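Local coordinates for protein putative short-chain dehydrogenase/reductase (Burkholderia xenovorans, PDB 5K9Z) that probably acts as an NAD- or NADP-dependent oxidoreductase of the short-chain dehydrogenase/reductase family, working on CH-OH groups of substrates that are not established, at residues 18-23 and 29-34; 41-46 and 84-89; 65-70 and 76-81. One frame throughout, in Å; residues are numbered along the deposited sequence.

Interaction 1: 18-23 and 29-34; sequences ALVTGA and AATARL
Val20 and Thr31 face each other across the interface between strand 17-21 and helix 26-37, methyl to methyl, with Val20 CG2 4.3 Å from Thr31 CG2. In Thr31 the methyl is anti to the backbone N, whereas OG1 (chi1 -57°) lies beside that N and bonds back to the carbonyl of Ile27 one turn earlier. The polar branch is therefore occupied by its own helix, and the apolar branch is left to meet the strand. Val20 CG2, anti to the carbonyl carbon, is the nearer branch, but CG1 lies only slightly farther from the same threonine methyl.

Beyond the strand the contact becomes closer and passes from side chain to backbone. Gly22, with both phi and psi positive, turns the chain in the left-handed helical region, and Ala23 follows with its carbonyl directed at the first residue of 29-34. Ala23 O lies 3.1 Å from Ala29 CA, a CA-H...O contact with an angle of 120° at the hydrogen, and 3.3 Å from Ala29 CB. The Ala29 methyl leans away from the strand overall, yet its flank still touches this oxygen. The methyl of Ala23 stands at the margin, its CB 4.5 Å from Ala32 CB. No hydrogen bond joins the two segments; the close approach is made by small residues, Ala23 and Ala29, after the turn at Gly22.

The sequence between strand and helix fits the glycine-rich TGxxxGxG turn of the family, which in relatives receives the dinucleotide pyrophosphate. Around the contact, Val93 of strand 91-94 packs on Val20, Leu44 of strand 41-46 on Ala23, and Ala229 and Leu232 of helix 225-236 on Thr31, so that helix 26-37 is wedged between the parallel sheet and a second helix.

Interaction 2: 41-46 and 84-89; sequences FVVLAD and RLHGRL
Phe41 and His86 meet where strand 41-46 of the Rossmann-fold sheet begins and helix 72-86 ends. The closely fitted part is centred on the imidazole. Phe41 CB sits over one face of the ring, 3.9 Å from the centroid of His86 and 16° off the ring normal, a CH-pi contact. Leu85 CB, from the preceding residue of the helix, lies over the opposite face, so the imidazole is held between a methylene of the strand and one of its own helix. The phenyl group does not continue this overlap squarely: the two rings are oblique, with planes at 32° and the centroids of Phe41 and His86 5.0 Å apart. In both residues CG lies beside the backbone N and anti to the carbonyl carbon, which brings the two side chains together, crossing at a slant.

Deeper along the strand the fit slackens. Val43 CG2 approaches the edge of the imidazole at 4.3 Å from His86 CD2, and Leu85 CD1 is 4.5 Å from Val43 CG2. Val43 itself is buried, against Leu19 and Ala65 of the flanking strands, whereas Phe41, Leu85 and His86 keep part of their surface accessible. Immediately after His86 the positive phi of Gly87 takes the chain out of the helix, and the His86 side chain also touches Val17 of strand 17-21.

No direct hydrogen bond crosses the contact, but a water bridges the two segments at the polar edge of the imidazole, in contrast to its packed faces. It lies in the plane of the ring, 2.6 Å from His86 NE2, and donates to the strand carbonyl Val42 O at 3.1 Å.

Interaction 3: 65-70 and 76-81; sequences AYTDVS and AAAVDE
A hydroxyl oxygen resting against a methyl is the closest approach of this pair: Thr67 OG1 lies 3.5 Å from Ala78 CB, and no hydrogen bond passes between the segments. The hydroxyl is used within its own chain. It donates to the carbonyl of Ala65 two residues back, with Thr67 OG1 2.8 Å from Ala65 O, reaching the oxygen from above the carbonyl plane, 51° out of it. A chi1 of -52° puts OG1 beside the backbone N, from where it can turn back along the strand while its flank touches the helix.

One turn farther along the helix, Glu81 lays its aliphatic part by the strand, with Glu81 CG 4.2 Å from Ala65 CB; its carboxylate goes instead to a salt bridge with Arg84. At the other end of 65-70, Asp68 OD1 accepts from both Ser70 N, forming an Asx turn, and Ser70 OG at 2.7 Å, both donors arriving from the same face of the carboxylate.

In this chain's Rossmann-type sheet, edge strand 63-66 is met by its following helix, carbon on carbon at Ala65-Glu81 and oxygen on methyl at Thr67-Ala78. Because Thr67 donates to Ala65 O, the helix need not supply an acceptor.

In the fold
The three contacts lie on the first three strands of the parallel Rossmann sheet. Interactions 1 and 2, with centres about 11 Å apart, are joined by neighbouring strands, Val20 O lying 2.9 Å from Ala45 N. Interactions 2 and 3, about 10 Å between centres, share helix 72-86, and Leu44 O is 2.8 Å from Ala65 N; interaction 3 is nested within the chain loop that interaction 2 closes. Helix 26-37 of interaction 1 lies on one face of the sheet and helix 72-86 on the other. Gly22, Asp46 and Asp68, at or just beyond the C-terminal ends of the strands, probably border the dinucleotide site, as in relatives, whereas the Phe41-His86 pair sits at the opposite strand end.

Interaction 1: 18-23 and 29-34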
loop_
_atom_site.group_PDB
_atom_site.type_symbol
_atom_site.label_atom_id
_atom_site.label_comp_id
_atom_site.label_asym_id
_atom_site.label_seq_id
_atom_site.Cartn_x
_atom_site.Cartn_y
_atom_site.Cartn_z
ATOM N N ALA C 18 17.714 22.124 13.744
ATOM C CA ALA C 18 16.523 21.708 13.016
ATOM C C ALA C 18 15.760 22.935 12.537
ATOM O O ALA C 18 15.673 23.943 13.246
ATOM C CB ALA C 18 15.605 20.846 13.884
ATOM N N LEU C 19 15.205 22.837 11.332
ATOM C CA LEU C 19 14.274 23.825 10.799
ATOM C C LEU C 19 12.938 23.123 10.622
ATOM O O LEU C 19 12.858 22.127 9.897
ATOM C CB LEU C 19 14.768 24.384 9.461
ATOM C CG LEU C 19 13.871 25.284 8.603
ATOM C CD1 LEU C 19 13.389 26.466 9.391
ATOM C CD2 LEU C 19 14.667 25.783 7.387
ATOM N N VAL C 20 11.895 23.645 11.259
ATOM C CA VAL C 20 10.568 23.037 11.223
ATOM C C VAL C 20 9.589 24.028 10.606
ATOM O O VAL C 20 9.370 25.109 11.163
ATOM C CB VAL C 20 10.108 22.624 12.630
ATOM C CG1 VAL C 20 8.706 22.004 12.597
ATOM C CG2 VAL C 20 11.131 21.669 13.256
ATOM N N THR C 21 8.977 23.661 9.486
ATOM C CA THR C 21 7.957 24.533 8.936
ATOM C C THR C 21 6.574 24.196 9.523
ATOM O O THR C 21 6.351 23.129 10.109
ATOM C CB THR C 21 7.925 24.482 7.402
ATOM O OG1 THR C 21 7.446 23.220 6.959
ATOM C CG2 THR C 21 9.318 24.729 6.807
ATOM N N GLY C 22 5.650 25.141 9.372
ATOM C CA GLY C 22 4.362 25.047 10.045
ATOM C C GLY C 22 4.483 24.899 11.540
ATOM O O GLY C 22 3.648 24.231 12.164
ATOM N N ALA C 23 5.500 25.519 12.139
ATOM C CA ALA C 23 5.889 25.251 13.520
ATOM C C ALA C 23 4.992 25.907 14.554
ATOM O O ALA C 23 5.176 25.654 15.749
ATOM C CB ALA C 23 7.319 25.723 13.773
ATOM N N ALA C 29 4.313 22.510 15.864
ATOM C CA ALA C 29 4.624 23.016 17.199
ATOM C C ALA C 29 5.090 21.892 18.124
ATOM O O ALA C 29 6.068 22.049 18.865
ATOM C CB ALA C 29 3.403 23.724 17.784
ATOM N N ALA C 30 4.380 20.756 18.106
ATOM C CA ALA C 30 4.773 19.605 18.922
ATOM C C ALA C 30 6.169 19.126 18.555
ATOM O O ALA C 30 6.937 18.699 19.426
ATOM C CB ALA C 30 3.767 18.465 18.754
ATOM N N THR C 31 6.506 19.174 17.263
ATOM C CA THR C 31 7.831 18.760 16.808
ATOM C C THR C 31 8.897 19.752 17.251
ATOM O O THR C 31 9.976 19.352 17.702
ATOM C CB THR C 31 7.848 18.610 15.282
ATOM O OG1 THR C 31 6.845 17.671 14.873
ATOM C CG2 THR C 31 9.227 18.118 14.791
ATOM N N ALA C 32 8.624 21.048 17.108
ATOM C CA ALA C 32 9.560 22.053 17.601
ATOM C C ALA C 32 9.814 21.875 19.093
ATOM O O ALA C 32 10.964 21.901 19.542
ATOM C CB ALA C 32 9.031 23.460 17.311
ATOM N N ARG C 33 8.748 21.688 19.878
ATOM C CA ARG C 33 8.910 21.481 21.315
ATOM C C ARG C 33 9.763 20.250 21.602
ATOM O O ARG C 33 10.689 20.300 22.418
ATOM C CB ARG C 33 7.552 21.328 22.003
ATOM C CG ARG C 33 6.728 22.577 22.064
ATOM C CD ARG C 33 5.466 22.375 22.901
ATOM N NE ARG C 33 4.322 22.993 22.236
ATOM C CZ ARG C 33 3.826 24.185 22.552
ATOM N NH1 ARG C 33 2.786 24.671 21.878
ATOM N NH2 ARG C 33 4.368 24.889 23.539
ATOM N N LEU C 34 9.446 19.119 20.968
ATOM C CA LEU C 34 10.148 17.890 21.325
ATOM C C LEU C 34 11.604 17.944 20.882
ATOM O O LEU C 34 12.494 17.498 21.613
ATOM C CB LEU C 34 9.449 16.669 20.729
ATOM C CG LEU C 34 10.096 15.327 21.118
ATOM C CD1 LEU C 34 10.180 15.161 22.625
ATOM C CD2 LEU C 34 9.351 14.154 20.495
#

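Interaction 2: 41-46 and 84-89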
loop_
_atom_site.group_PDB
_atom_site.type_symbol
_atom_site.label_atom_id
_atom_site.label_comp_id
_atom_site.label_asym_id
_atom_site.label_seq_id
_atom_site.Cartn_x
_atom_site.Cartn_y
_atom_site.Cartn_z
ATOM N N PHE C 41 18.835 22.982 18.524
ATOM C CA PHE C 41 18.547 24.375 18.180
ATOM C C PHE C 41 17.494 24.405 17.087
ATOM O O PHE C 41 17.728 23.884 15.994
ATOM C CB PHE C 41 19.803 25.095 17.682
ATOM C CG PHE C 41 20.899 25.183 18.687
ATOM C CD1 PHE C 41 20.912 26.211 19.620
ATOM C CD2 PHE C 41 21.939 24.274 18.677
ATOM C CE1 PHE C 41 21.928 26.318 20.543
ATOM C CE2 PHE C 41 22.960 24.372 19.602
ATOM C CZ PHE C 41 22.954 25.391 20.540
ATOM N N VAL C 42 16.350 25.030 17.357
ATOM C CA VAL C 42 15.199 24.950 16.465
ATOM C C VAL C 42 14.931 26.319 15.856
ATOM O O VAL C 42 14.827 27.324 16.571
ATOM C CB VAL C 42 13.951 24.423 17.190
ATOM C CG1 VAL C 42 12.776 24.342 16.218
ATOM C CG2 VAL C 42 14.239 23.044 17.844
ATOM N N VAL C 43 14.809 26.352 14.539
ATOM C CA VAL C 43 14.293 27.509 13.825
ATOM C C VAL C 43 12.852 27.177 13.474
ATOM O O VAL C 43 12.589 26.181 12.786
ATOM C CB VAL C 43 15.119 27.826 12.571
ATOM C CG1 VAL C 43 14.457 28.958 11.776
ATOM C CG2 VAL C 43 16.557 28.218 12.947
ATOM N N LEU C 44 11.925 27.983 13.987
ATOM C CA LEU C 44 10.497 27.789 13.764
ATOM C C LEU C 44 10.044 28.604 12.560
ATOM O O LEU C 44 10.116 29.838 12.578
ATOM C CB LEU C 44 9.714 28.211 15.003
ATOM C CG LEU C 44 9.739 27.262 16.199
ATOM C CD1 LEU C 44 11.031 27.370 16.961
ATOM C CD2 LEU C 44 8.579 27.637 17.073
ATOM N N ALA C 45 9.528 27.930 11.541
ATOM C CA ALA C 45 9.095 28.605 10.327
ATOM C C ALA C 45 7.586 28.487 10.209
ATOM O O ALA C 45 7.034 27.388 10.350
ATOM C CB ALA C 45 9.771 28.024 9.085
ATOM N N ASP C 46 6.927 29.620 9.972
ATOM C CA ASP C 46 5.481 29.664 9.815
ATOM C C ASP C 46 5.110 31.059 9.333
ATOM O O ASP C 46 5.934 31.978 9.336
ATOM C CB ASP C 46 4.769 29.327 11.131
ATOM C CG ASP C 46 3.411 28.660 10.917
ATOM O OD1 ASP C 46 2.663 29.100 10.031
ATOM O OD2 ASP C 46 3.095 27.688 11.629
ATOM N N ARG C 84 22.958 31.059 9.106
ATOM C CA ARG C 84 23.541 32.277 9.670
ATOM C C ARG C 84 23.607 32.216 11.189
ATOM O O ARG C 84 24.612 32.609 11.792
ATOM C CB ARG C 84 22.734 33.504 9.224
ATOM C CG ARG C 84 23.311 34.836 9.710
ATOM C CD ARG C 84 22.458 36.022 9.275
ATOM N NE ARG C 84 21.114 35.980 9.833
ATOM C CZ ARG C 84 20.801 36.367 11.065
ATOM N NH1 ARG C 84 21.742 36.827 11.883
ATOM N NH2 ARG C 84 19.544 36.294 11.475
ATOM N N LEU C 85 22.545 31.719 11.822
ATOM C CA LEU C 85 22.455 31.657 13.278
ATOM C C LEU C 85 23.323 30.549 13.868
ATOM O O LEU C 85 23.936 30.735 14.922
ATOM C CB LEU C 85 20.999 31.437 13.694
ATOM C CG LEU C 85 20.001 32.576 13.505
ATOM C CD1 LEU C 85 18.583 32.126 13.845
ATOM C CD2 LEU C 85 20.390 33.745 14.396
ATOM N N HIS C 86 23.377 29.389 13.221
ATOM C CA HIS C 86 23.979 28.213 13.831
ATOM C C HIS C 86 25.085 27.561 13.011
ATOM O O HIS C 86 25.707 26.609 13.502
ATOM C CB HIS C 86 22.891 27.176 14.153
ATOM C CG HIS C 86 21.751 27.734 14.955
ATOM N ND1 HIS C 86 21.878 28.094 16.281
ATOM C CD2 HIS C 86 20.463 27.984 14.621
ATOM C CE1 HIS C 86 20.722 28.562 16.723
ATOM N NE2 HIS C 86 19.847 28.510 15.735
ATOM N N GLY C 87 25.347 28.024 11.788
ATOM C CA GLY C 87 26.446 27.513 10.990
ATOM C C GLY C 87 26.198 26.188 10.302
ATOM O O GLY C 87 27.034 25.766 9.497
ATOM N N ARG C 88 25.074 25.527 10.564
ATOM C CA ARG C 88 24.795 24.238 9.945
ATOM C C ARG C 88 23.295 24.004 9.990
ATOM O O ARG C 88 22.566 24.689 10.707
ATOM C CB ARG C 88 25.550 23.101 10.656
ATOM C CG ARG C 88 25.166 22.958 12.123
ATOM C CD ARG C 88 25.994 21.914 12.859
ATOM N NE ARG C 88 25.875 20.571 12.282
ATOM C CZ ARG C 88 26.812 19.986 11.539
ATOM N NH1 ARG C 88 27.948 20.622 11.283
ATOM N NH2 ARG C 88 26.622 18.769 11.055
ATOM N N LEU C 89 22.842 23.018 9.212
ATOM C CA LEU C 89 21.472 22.512 9.271
ATOM C C LEU C 89 21.521 20.988 9.297
ATOM O O LEU C 89 22.058 20.366 8.374
ATOM C CB LEU C 89 20.644 22.987 8.080
ATOM C CG LEU C 89 19.188 22.522 8.088
ATOM C CD1 LEU C 89 18.447 23.061 9.316
ATOM C CD2 LEU C 89 18.497 22.946 6.804
HETATM O O HOH W 1 17.436 29.055 16.618
#

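Interaction 3: 65-70 and 76-81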
loop_
_atom_site.group_PDB
_atom_site.type_symbol
_atom_site.label_atom_id
_atom_site.label_comp_id
_atom_site.label_asym_id
_atom_site.label_seq_id
_atom_site.Cartn_x
_atom_site.Cartn_y
_atom_site.Cartn_z
ATOM N N ALA C 65 11.200 32.339 12.154
ATOM C CA ALA C 65 11.543 32.893 10.843
ATOM C C ALA C 65 10.303 32.807 9.969
ATOM O O ALA C 65 9.892 31.705 9.590
ATOM C CB ALA C 65 12.716 32.152 10.205
ATOM N N TYR C 66 9.734 33.970 9.629
ATOM C CA TYR C 66 8.509 34.008 8.840
ATOM C C TYR C 66 8.730 33.270 7.530
ATOM O O TYR C 66 9.689 33.559 6.803
ATOM C CB TYR C 66 8.089 35.460 8.565
ATOM C CG TYR C 66 6.753 35.559 7.869
ATOM C CD1 TYR C 66 6.625 35.288 6.504
ATOM C CD2 TYR C 66 5.614 35.931 8.572
ATOM C CE1 TYR C 66 5.385 35.374 5.864
ATOM C CE2 TYR C 66 4.370 36.021 7.940
ATOM C CZ TYR C 66 4.268 35.741 6.588
ATOM O OH TYR C 66 3.044 35.815 5.965
ATOM N N THR C 67 7.863 32.304 7.233
ATOM C CA THR C 67 8.063 31.460 6.052
ATOM C C THR C 67 6.729 30.981 5.509
ATOM O O THR C 67 6.057 30.178 6.158
ATOM C CB THR C 67 8.925 30.244 6.372
ATOM O OG1 THR C 67 10.122 30.660 7.017
ATOM C CG2 THR C 67 9.259 29.506 5.083
ATOM N N ASP C 68 6.392 31.417 4.302
ATOM C CA ASP C 68 5.326 30.820 3.505
ATOM C C ASP C 68 5.976 29.795 2.577
ATOM O O ASP C 68 6.624 30.173 1.593
ATOM C CB ASP C 68 4.601 31.911 2.722
ATOM C CG ASP C 68 3.479 31.384 1.859
ATOM O OD1 ASP C 68 3.398 30.168 1.605
ATOM O OD2 ASP C 68 2.676 32.218 1.416
ATOM N N VAL C 69 5.784 28.500 2.866
ATOM C CA VAL C 69 6.492 27.463 2.117
ATOM C C VAL C 69 6.044 27.370 0.665
ATOM O O VAL C 69 6.743 26.755 -0.150
ATOM C CB VAL C 69 6.372 26.067 2.774
ATOM C CG1 VAL C 69 6.929 26.100 4.180
ATOM C CG2 VAL C 69 4.927 25.564 2.771
ATOM N N SER C 70 4.942 28.010 0.289
ATOM C CA SER C 70 4.605 28.023 -1.129
ATOM C C SER C 70 5.510 28.944 -1.939
ATOM O O SER C 70 5.446 28.900 -3.174
ATOM C CB SER C 70 3.143 28.436 -1.341
ATOM O OG SER C 70 2.939 29.795 -1.010
ATOM N N ALA C 76 14.095 29.134 1.003
ATOM C CA ALA C 76 15.548 29.266 0.909
ATOM C C ALA C 76 16.069 30.212 1.982
ATOM O O ALA C 76 17.117 29.958 2.590
ATOM C CB ALA C 76 15.936 29.758 -0.487
ATOM N N ALA C 77 15.339 31.308 2.226
ATOM C CA ALA C 77 15.744 32.290 3.230
ATOM C C ALA C 77 15.680 31.717 4.641
ATOM O O ALA C 77 16.484 32.107 5.495
ATOM C CB ALA C 77 14.866 33.546 3.126
ATOM N N ALA C 78 14.717 30.826 4.921
ATOM C CA ALA C 78 14.670 30.187 6.238
ATOM C C ALA C 78 15.876 29.268 6.451
ATOM O O ALA C 78 16.454 29.232 7.547
ATOM C CB ALA C 78 13.366 29.403 6.412
ATOM N N VAL C 79 16.246 28.487 5.432
ATOM C CA VAL C 79 17.472 27.686 5.509
ATOM C C VAL C 79 18.680 28.581 5.763
ATOM O O VAL C 79 19.517 28.296 6.631
ATOM C CB VAL C 79 17.655 26.855 4.225
ATOM C CG1 VAL C 79 19.071 26.253 4.169
ATOM C CG2 VAL C 79 16.615 25.754 4.155
ATOM N N ASP C 80 18.803 29.674 4.993
ATOM C CA ASP C 80 19.928 30.587 5.189
ATOM C C ASP C 80 19.942 31.155 6.603
ATOM O O ASP C 80 21.012 31.348 7.192
ATOM C CB ASP C 80 19.894 31.723 4.160
ATOM C CG ASP C 80 20.322 31.277 2.769
ATOM O OD1 ASP C 80 21.031 30.255 2.653
ATOM O OD2 ASP C 80 19.949 31.955 1.789
ATOM N N GLU C 81 18.763 31.459 7.151
ATOM C CA GLU C 81 18.673 31.942 8.529
ATOM C C GLU C 81 19.200 30.897 9.513
ATOM O O GLU C 81 19.923 31.230 10.463
ATOM C CB GLU C 81 17.213 32.279 8.853
ATOM C CG GLU C 81 16.907 32.689 10.280
ATOM C CD GLU C 81 17.231 34.140 10.583
ATOM O OE1 GLU C 81 17.868 34.813 9.742
ATOM O OE2 GLU C 81 16.804 34.617 11.657
#